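Local coordinates for protein RNA 2',3'-cyclic phosphodiesterase (Deinococcus radiodurans, PDB 5H7E) that belongs to the LigT-like phosphoesterases of the 2H clan, at residues L66-P71 / R175-A180; P71-N76 / E99-L104. All blocks are in the same frame, centred on the assembly; numbering follows the deposited sequence.

Overall arrangement
Both contacts lie on the same side of the chain's centre, their own centres about 10 Å apart, and they share Pro71. Contact 1 sets the turn after helix 56-67 against the tail that leaves strand 167-175, near the surface; contact 2, more buried, sets the start of strand 73-83 against the start of helix 101-114. Segment 71-76 starts at the last residue of 66-71, and 99-104 also comes before 175-180 in sequence. Phe176 joins the two: its CZ packs 3.7 Å from Leu73 CD1 and its CE1 3.8 Å from Leu104 CD2. Leu70 also reaches Leu104. Arg175 and Arg177 of contact 1 hold a sulfate ion, probably from the crystallisation liquor.

Contact 1 of 2, residues L66-P71 / R175-A180; sequences LTQDLP and RFRGSA. With SO4 (sulfate ion), chain F.
Phe176 turns its ring in beside Leu70 and across Thr67. A chi1 of -64° sets its CG beside the backbone N, anti to the carbonyl carbon. The ring runs side by side with the Leu70 side chain, both pointing the same way, with Leu70 CB 3.7 Å from Phe176 CD1. Thr67 crosses the ring at about a right angle, its methyl CG2 resting 3.6 Å from Phe176 CE1, while its hydroxyl is bonded back into its own helix at Gly63 O.

Further out, the amide of Gln68 lies obliquely over the extended chain of Arg177, the amide and guanidinium planes 32° apart. The touch is made by Gln68 OE1 against the methylene CD of Arg177, at 3.4 Å, rather than against a guanidinium nitrogen. The guanidinium instead meets the sulfate edge-on: Arg177 NE donates to sulfate O3 (2.9 Å) and Arg177 NH2 to O4, which also takes a nearly straight bond from Arg175 N, at 178°. Thr64 OG1 is another partner of this sulfate, and Arg175 CB lies above one face of the Arg177 guanidinium, toward its rim.

Two backbone bonds fasten the segments. Arg177 N gives to Thr67 O at 3.3 Å, and Gly178 N to Leu70 O at 2.8 Å, the latter from above the carbonyl plane. The backbones are so close at Gly178 that a CB would run into Asp69 O and Leu70 N. Beyond it, Pro71 CG packs 3.9 Å from Ala180 CB, and one water donates to both Asp69 O and Ser179 O.

The contact thus ties the C-terminal end of helix 56-67 to the tail following strand 167-175. Helix 101-114 lies against the inner side, with Leu66 on Leu104 and Leu108, and the Phe176 backbone bonds to Pro152 of strand 148-160.

Contact 2 of 2, residues P71-N76 / E99-L104; sequences PPLHVN and EGLTEL
Leu73 and Glu99 are the nearest CA pair, 7.0 Å apart, where the start of strand 73-83 passes the turn leading into helix 101-114. At that separation, water bridges the backbones. One molecule accepts from His74 N and donates to Glu99 O (2.9 Å); a second donates to His74 O (2.7 Å) and accepts from Glu99 N. Gly100, at the N-cap, takes a positive phi of 94°, a conformation that calls for glycine, and its O receives the first helical bond, from Leu104 N.

Leu73 carries the side-chain contact by dividing its two methyls. Its chi1 of -59° sets CG beside the backbone N, anti to the carbonyl carbon. Leu73 CD2 lies 3.6 Å from Glu99 O, while CD1 faces the helix, 4.3 Å from Leu101 CD1 and 4.2 Å from Leu104 CD2. Leu45 of strand 42-48 touches both helix leucines.

With no direct polar pair between the segments, the polar coupling is left to the two waters beside His74 and Glu99. The leucine methyls, at 4.2 Å or more, add undirected packing, which does not fix the helix's position as a hydrogen bond would.

Contact 1 of 2, residues L66-P71 / R175-A180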
loop_
_atom_site.group_PDB
_atom_site.type_symbol
_atom_site.label_atom_id
_atom_site.label_comp_id
_atom_site.label_asym_id
_atom_site.label_seq_id
_atom_site.Cartn_x
_atom_site.Cartn_y
_atom_site.Cartn_z
ATOM N N LEU A 66 -8.609 4.911 14.292
ATOM C CA LEU A 66 -9.156 3.810 13.474
ATOM C C LEU A 66 -8.522 2.472 13.819
ATOM O O LEU A 66 -9.111 1.421 13.535
ATOM C CB LEU A 66 -8.980 4.090 11.977
ATOM C CG LEU A 66 -9.888 5.240 11.505
ATOM C CD1 LEU A 66 -9.789 5.570 10.003
ATOM C CD2 LEU A 66 -11.361 5.056 11.912
ATOM N N THR A 67 -7.321 2.462 14.389
ATOM C CA THR A 67 -6.629 1.218 14.682
ATOM C C THR A 67 -6.784 0.798 16.116
ATOM O O THR A 67 -6.378 -0.314 16.467
ATOM C CB THR A 67 -5.111 1.339 14.385
ATOM O OG1 THR A 67 -4.585 2.463 15.129
ATOM C CG2 THR A 67 -4.855 1.557 12.892
ATOM N N GLN A 68 -7.373 1.635 16.960
ATOM C CA GLN A 68 -7.354 1.351 18.385
ATOM C C GLN A 68 -8.089 0.053 18.729
ATOM O O GLN A 68 -7.683 -0.659 19.649
ATOM C CB GLN A 68 -7.961 2.537 19.134
ATOM C CG GLN A 68 -7.752 2.477 20.621
ATOM C CD GLN A 68 -6.275 2.576 21.055
ATOM O OE1 GLN A 68 -5.377 2.921 20.271
ATOM N NE2 GLN A 68 -6.031 2.271 22.332
ATOM N N ASP A 69 -9.170 -0.276 18.007
ATOM C CA ASP A 69 -10.041 -1.385 18.392
ATOM C C ASP A 69 -9.964 -2.584 17.449
ATOM O O ASP A 69 -10.682 -3.568 17.659
ATOM C CB ASP A 69 -11.489 -0.889 18.483
ATOM C CG ASP A 69 -11.732 0.015 19.671
ATOM O OD1 ASP A 69 -10.912 0.065 20.608
ATOM O OD2 ASP A 69 -12.786 0.636 19.692
ATOM N N LEU A 70 -9.053 -2.562 16.467
ATOM C CA LEU A 70 -8.810 -3.709 15.608
ATOM C C LEU A 70 -7.668 -4.541 16.172
ATOM O O LEU A 70 -6.668 -3.983 16.639
ATOM C CB LEU A 70 -8.412 -3.244 14.197
ATOM C CG LEU A 70 -9.533 -2.692 13.336
ATOM C CD1 LEU A 70 -8.991 -2.016 12.068
ATOM C CD2 LEU A 70 -10.478 -3.841 12.930
ATOM N N PRO A 71 -7.734 -5.854 16.095
ATOM C CA PRO A 71 -6.557 -6.689 16.381
ATOM C C PRO A 71 -5.570 -6.625 15.235
ATOM O O PRO A 71 -5.883 -6.116 14.152
ATOM C CB PRO A 71 -7.159 -8.102 16.518
ATOM C CG PRO A 71 -8.224 -8.074 15.451
ATOM C CD PRO A 71 -8.811 -6.641 15.457
ATOM N N ARG A 175 -0.575 1.375 16.101
ATOM C CA ARG A 175 -0.681 -0.038 16.448
ATOM C C ARG A 175 -2.140 -0.483 16.488
ATOM O O ARG A 175 -3.003 0.235 17.005
ATOM C CB ARG A 175 -0.058 -0.260 17.823
ATOM C CG ARG A 175 0.201 -1.686 18.181
ATOM C CD ARG A 175 1.132 -1.812 19.420
ATOM N NE ARG A 175 1.752 -3.135 19.442
ATOM C CZ ARG A 175 2.775 -3.487 18.665
ATOM N NH1 ARG A 175 3.264 -4.719 18.717
ATOM N NH2 ARG A 175 3.311 -2.607 17.833
ATOM N N PHE A 176 -2.393 -1.695 16.005
ATOM C CA PHE A 176 -3.694 -2.339 16.206
ATOM C C PHE A 176 -3.747 -2.837 17.642
ATOM O O PHE A 176 -3.040 -3.793 18.012
ATOM C CB PHE A 176 -3.857 -3.498 15.211
ATOM C CG PHE A 176 -3.892 -3.095 13.775
ATOM C CD1 PHE A 176 -4.910 -2.264 13.295
ATOM C CD2 PHE A 176 -2.942 -3.617 12.869
ATOM C CE1 PHE A 176 -4.964 -1.916 11.973
ATOM C CE2 PHE A 176 -2.969 -3.265 11.511
ATOM C CZ PHE A 176 -3.969 -2.416 11.041
ATOM N N ARG A 177 -4.578 -2.201 18.466
ATOM C CA ARG A 177 -4.563 -2.447 19.896
ATOM C C ARG A 177 -5.785 -3.210 20.364
ATOM O O ARG A 177 -5.995 -3.368 21.571
ATOM C CB ARG A 177 -4.426 -1.130 20.663
ATOM C CG ARG A 177 -3.078 -0.472 20.347
ATOM C CD ARG A 177 -2.847 0.774 21.191
ATOM N NE ARG A 177 -1.613 1.464 20.819
ATOM C CZ ARG A 177 -0.405 1.203 21.323
ATOM N NH1 ARG A 177 -0.243 0.245 22.233
ATOM N NH2 ARG A 177 0.654 1.893 20.892
ATOM N N GLY A 178 -6.593 -3.718 19.442
ATOM C CA GLY A 178 -7.866 -4.326 19.823
ATOM C C GLY A 178 -7.759 -5.829 19.841
ATOM O O GLY A 178 -6.664 -6.403 19.807
ATOM N N SER A 179 -8.931 -6.479 19.854
ATOM C CA SER A 179 -9.015 -7.925 19.708
ATOM C C SER A 179 -10.246 -8.291 18.881
ATOM O O SER A 179 -11.194 -7.504 18.747
ATOM C CB SER A 179 -9.075 -8.629 21.058
ATOM O OG SER A 179 -10.341 -8.426 21.642
ATOM N N ALA A 180 -10.224 -9.504 18.326
ATOM C CA ALA A 180 -11.373 -10.047 17.605
ATOM C C ALA A 180 -12.222 -10.977 18.460
ATOM O O ALA A 180 -13.238 -11.483 17.974
ATOM C CB ALA A 180 -10.911 -10.792 16.357
HETATM S S SO4 F . -0.847 4.433 18.412
HETATM O O1 SO4 F . -0.178 5.732 18.614
HETATM O O2 SO4 F . -1.768 4.669 17.312
HETATM O O3 SO4 F . -1.623 4.047 19.598
HETATM O O4 SO4 F . 0.158 3.381 18.174
HETATM O O HOH W 1 -12.067 -5.703 16.641
HETATM O O HOH W 2 -11.524 -4.500 20.121
#

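Contact 2 of 2, residues P71-N76 / E99-L104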
loop_
_atom_site.group_PDB
_atom_site.type_symbol
_atom_site.label_atom_id
_atom_site.label_comp_id
_atom_site.label_asym_id
_atom_site.label_seq_id
_atom_site.Cartn_x
_atom_site.Cartn_y
_atom_site.Cartn_z
ATOM N N PRO A 71 -7.734 -5.854 16.095
ATOM C CA PRO A 71 -6.557 -6.689 16.381
ATOM C C PRO A 71 -5.570 -6.625 15.235
ATOM O O PRO A 71 -5.883 -6.116 14.152
ATOM C CB PRO A 71 -7.159 -8.102 16.518
ATOM C CG PRO A 71 -8.224 -8.074 15.451
ATOM C CD PRO A 71 -8.811 -6.641 15.457
ATOM N N PRO A 72 -4.336 -7.084 15.446
ATOM C CA PRO A 72 -3.389 -7.195 14.338
ATOM C C PRO A 72 -4.045 -7.975 13.213
ATOM O O PRO A 72 -4.721 -8.969 13.474
ATOM C CB PRO A 72 -2.239 -7.987 14.965
ATOM C CG PRO A 72 -2.257 -7.487 16.376
ATOM C CD PRO A 72 -3.715 -7.445 16.731
ATOM N N LEU A 73 -3.866 -7.491 11.975
ATOM C CA LEU A 73 -4.590 -8.066 10.849
ATOM C C LEU A 73 -3.796 -9.232 10.292
ATOM O O LEU A 73 -2.578 -9.169 10.215
ATOM C CB LEU A 73 -4.805 -7.034 9.740
ATOM C CG LEU A 73 -5.589 -5.785 10.189
ATOM C CD1 LEU A 73 -5.710 -4.889 8.980
ATOM C CD2 LEU A 73 -6.956 -6.181 10.729
ATOM N N HIS A 74 -4.489 -10.297 9.886
ATOM C CA HIS A 74 -3.817 -11.454 9.315
ATOM C C HIS A 74 -3.973 -11.387 7.811
ATOM O O HIS A 74 -5.080 -11.546 7.295
ATOM C CB HIS A 74 -4.379 -12.742 9.877
ATOM C CG HIS A 74 -3.592 -13.932 9.429
ATOM N ND1 HIS A 74 -4.133 -14.953 8.681
ATOM C CD2 HIS A 74 -2.269 -14.210 9.551
ATOM C CE1 HIS A 74 -3.193 -15.838 8.406
ATOM N NE2 HIS A 74 -2.055 -15.416 8.931
ATOM N N VAL A 75 -2.877 -11.044 7.106
ATOM C CA VAL A 75 -2.937 -10.719 5.697
ATOM C C VAL A 75 -2.446 -11.913 4.901
ATOM O O VAL A 75 -1.379 -12.455 5.200
ATOM C CB VAL A 75 -2.064 -9.499 5.384
ATOM C CG1 VAL A 75 -2.296 -9.052 3.890
ATOM C CG2 VAL A 75 -2.423 -8.315 6.344
ATOM N N ASN A 76 -3.253 -12.341 3.921
ATOM C CA ASN A 76 -2.931 -13.501 3.095
ATOM C C ASN A 76 -2.582 -13.047 1.695
ATOM O O ASN A 76 -3.335 -12.273 1.103
ATOM C CB ASN A 76 -4.140 -14.408 3.045
ATOM C CG ASN A 76 -4.542 -14.854 4.420
ATOM O OD1 ASN A 76 -3.869 -15.690 4.999
ATOM N ND2 ASN A 76 -5.645 -14.319 4.940
ATOM N N GLU A 99 -9.293 -10.159 6.842
ATOM C CA GLU A 99 -10.519 -9.698 7.504
ATOM C C GLU A 99 -10.314 -8.293 8.067
ATOM O O GLU A 99 -9.349 -8.029 8.788
ATOM C CB GLU A 99 -10.881 -10.667 8.641
ATOM C CG GLU A 99 -12.229 -10.316 9.300
ATOM C CD GLU A 99 -12.547 -11.120 10.539
ATOM O OE1 GLU A 99 -11.681 -11.894 11.029
ATOM O OE2 GLU A 99 -13.695 -10.981 11.031
ATOM N N GLY A 100 -11.229 -7.385 7.759
ATOM C CA GLY A 100 -11.108 -6.033 8.292
ATOM C C GLY A 100 -10.410 -5.049 7.386
ATOM O O GLY A 100 -10.533 -3.825 7.621
ATOM N N LEU A 101 -9.695 -5.525 6.366
ATOM C CA LEU A 101 -8.812 -4.605 5.622
ATOM C C LEU A 101 -9.617 -3.647 4.738
ATOM O O LEU A 101 -9.309 -2.447 4.684
ATOM C CB LEU A 101 -7.804 -5.390 4.811
ATOM C CG LEU A 101 -6.845 -4.512 3.966
ATOM C CD1 LEU A 101 -5.994 -3.583 4.844
ATOM C CD2 LEU A 101 -5.959 -5.471 3.261
ATOM N N THR A 102 -10.612 -4.150 3.993
ATOM C CA THR A 102 -11.480 -3.240 3.243
ATOM C C THR A 102 -12.182 -2.242 4.160
ATOM O O THR A 102 -12.240 -1.048 3.849
ATOM C CB THR A 102 -12.501 -3.989 2.417
ATOM O OG1 THR A 102 -11.771 -4.773 1.454
ATOM C CG2 THR A 102 -13.456 -2.990 1.705
ATOM N N GLU A 103 -12.721 -2.710 5.288
ATOM C CA GLU A 103 -13.394 -1.812 6.215
ATOM C C GLU A 103 -12.438 -0.740 6.724
ATOM O O GLU A 103 -12.798 0.428 6.792
ATOM C CB GLU A 103 -13.967 -2.647 7.380
ATOM C CG GLU A 103 -14.154 -2.005 8.731
ATOM C CD GLU A 103 -14.537 -3.041 9.852
ATOM O OE1 GLU A 103 -14.711 -4.235 9.578
ATOM O OE2 GLU A 103 -14.667 -2.651 11.014
ATOM N N LEU A 104 -11.214 -1.115 7.036
ATOM C CA LEU A 104 -10.233 -0.112 7.488
ATOM C C LEU A 104 -9.940 0.898 6.392
ATOM O O LEU A 104 -9.931 2.110 6.631
ATOM C CB LEU A 104 -8.949 -0.802 7.933
ATOM C CG LEU A 104 -7.801 0.152 8.357
ATOM C CD1 LEU A 104 -8.217 0.979 9.571
ATOM C CD2 LEU A 104 -6.621 -0.760 8.724
HETATM O O HOH W 3 -7.439 -9.888 9.916
HETATM O O HOH W 4 -7.599 -12.162 8.067
#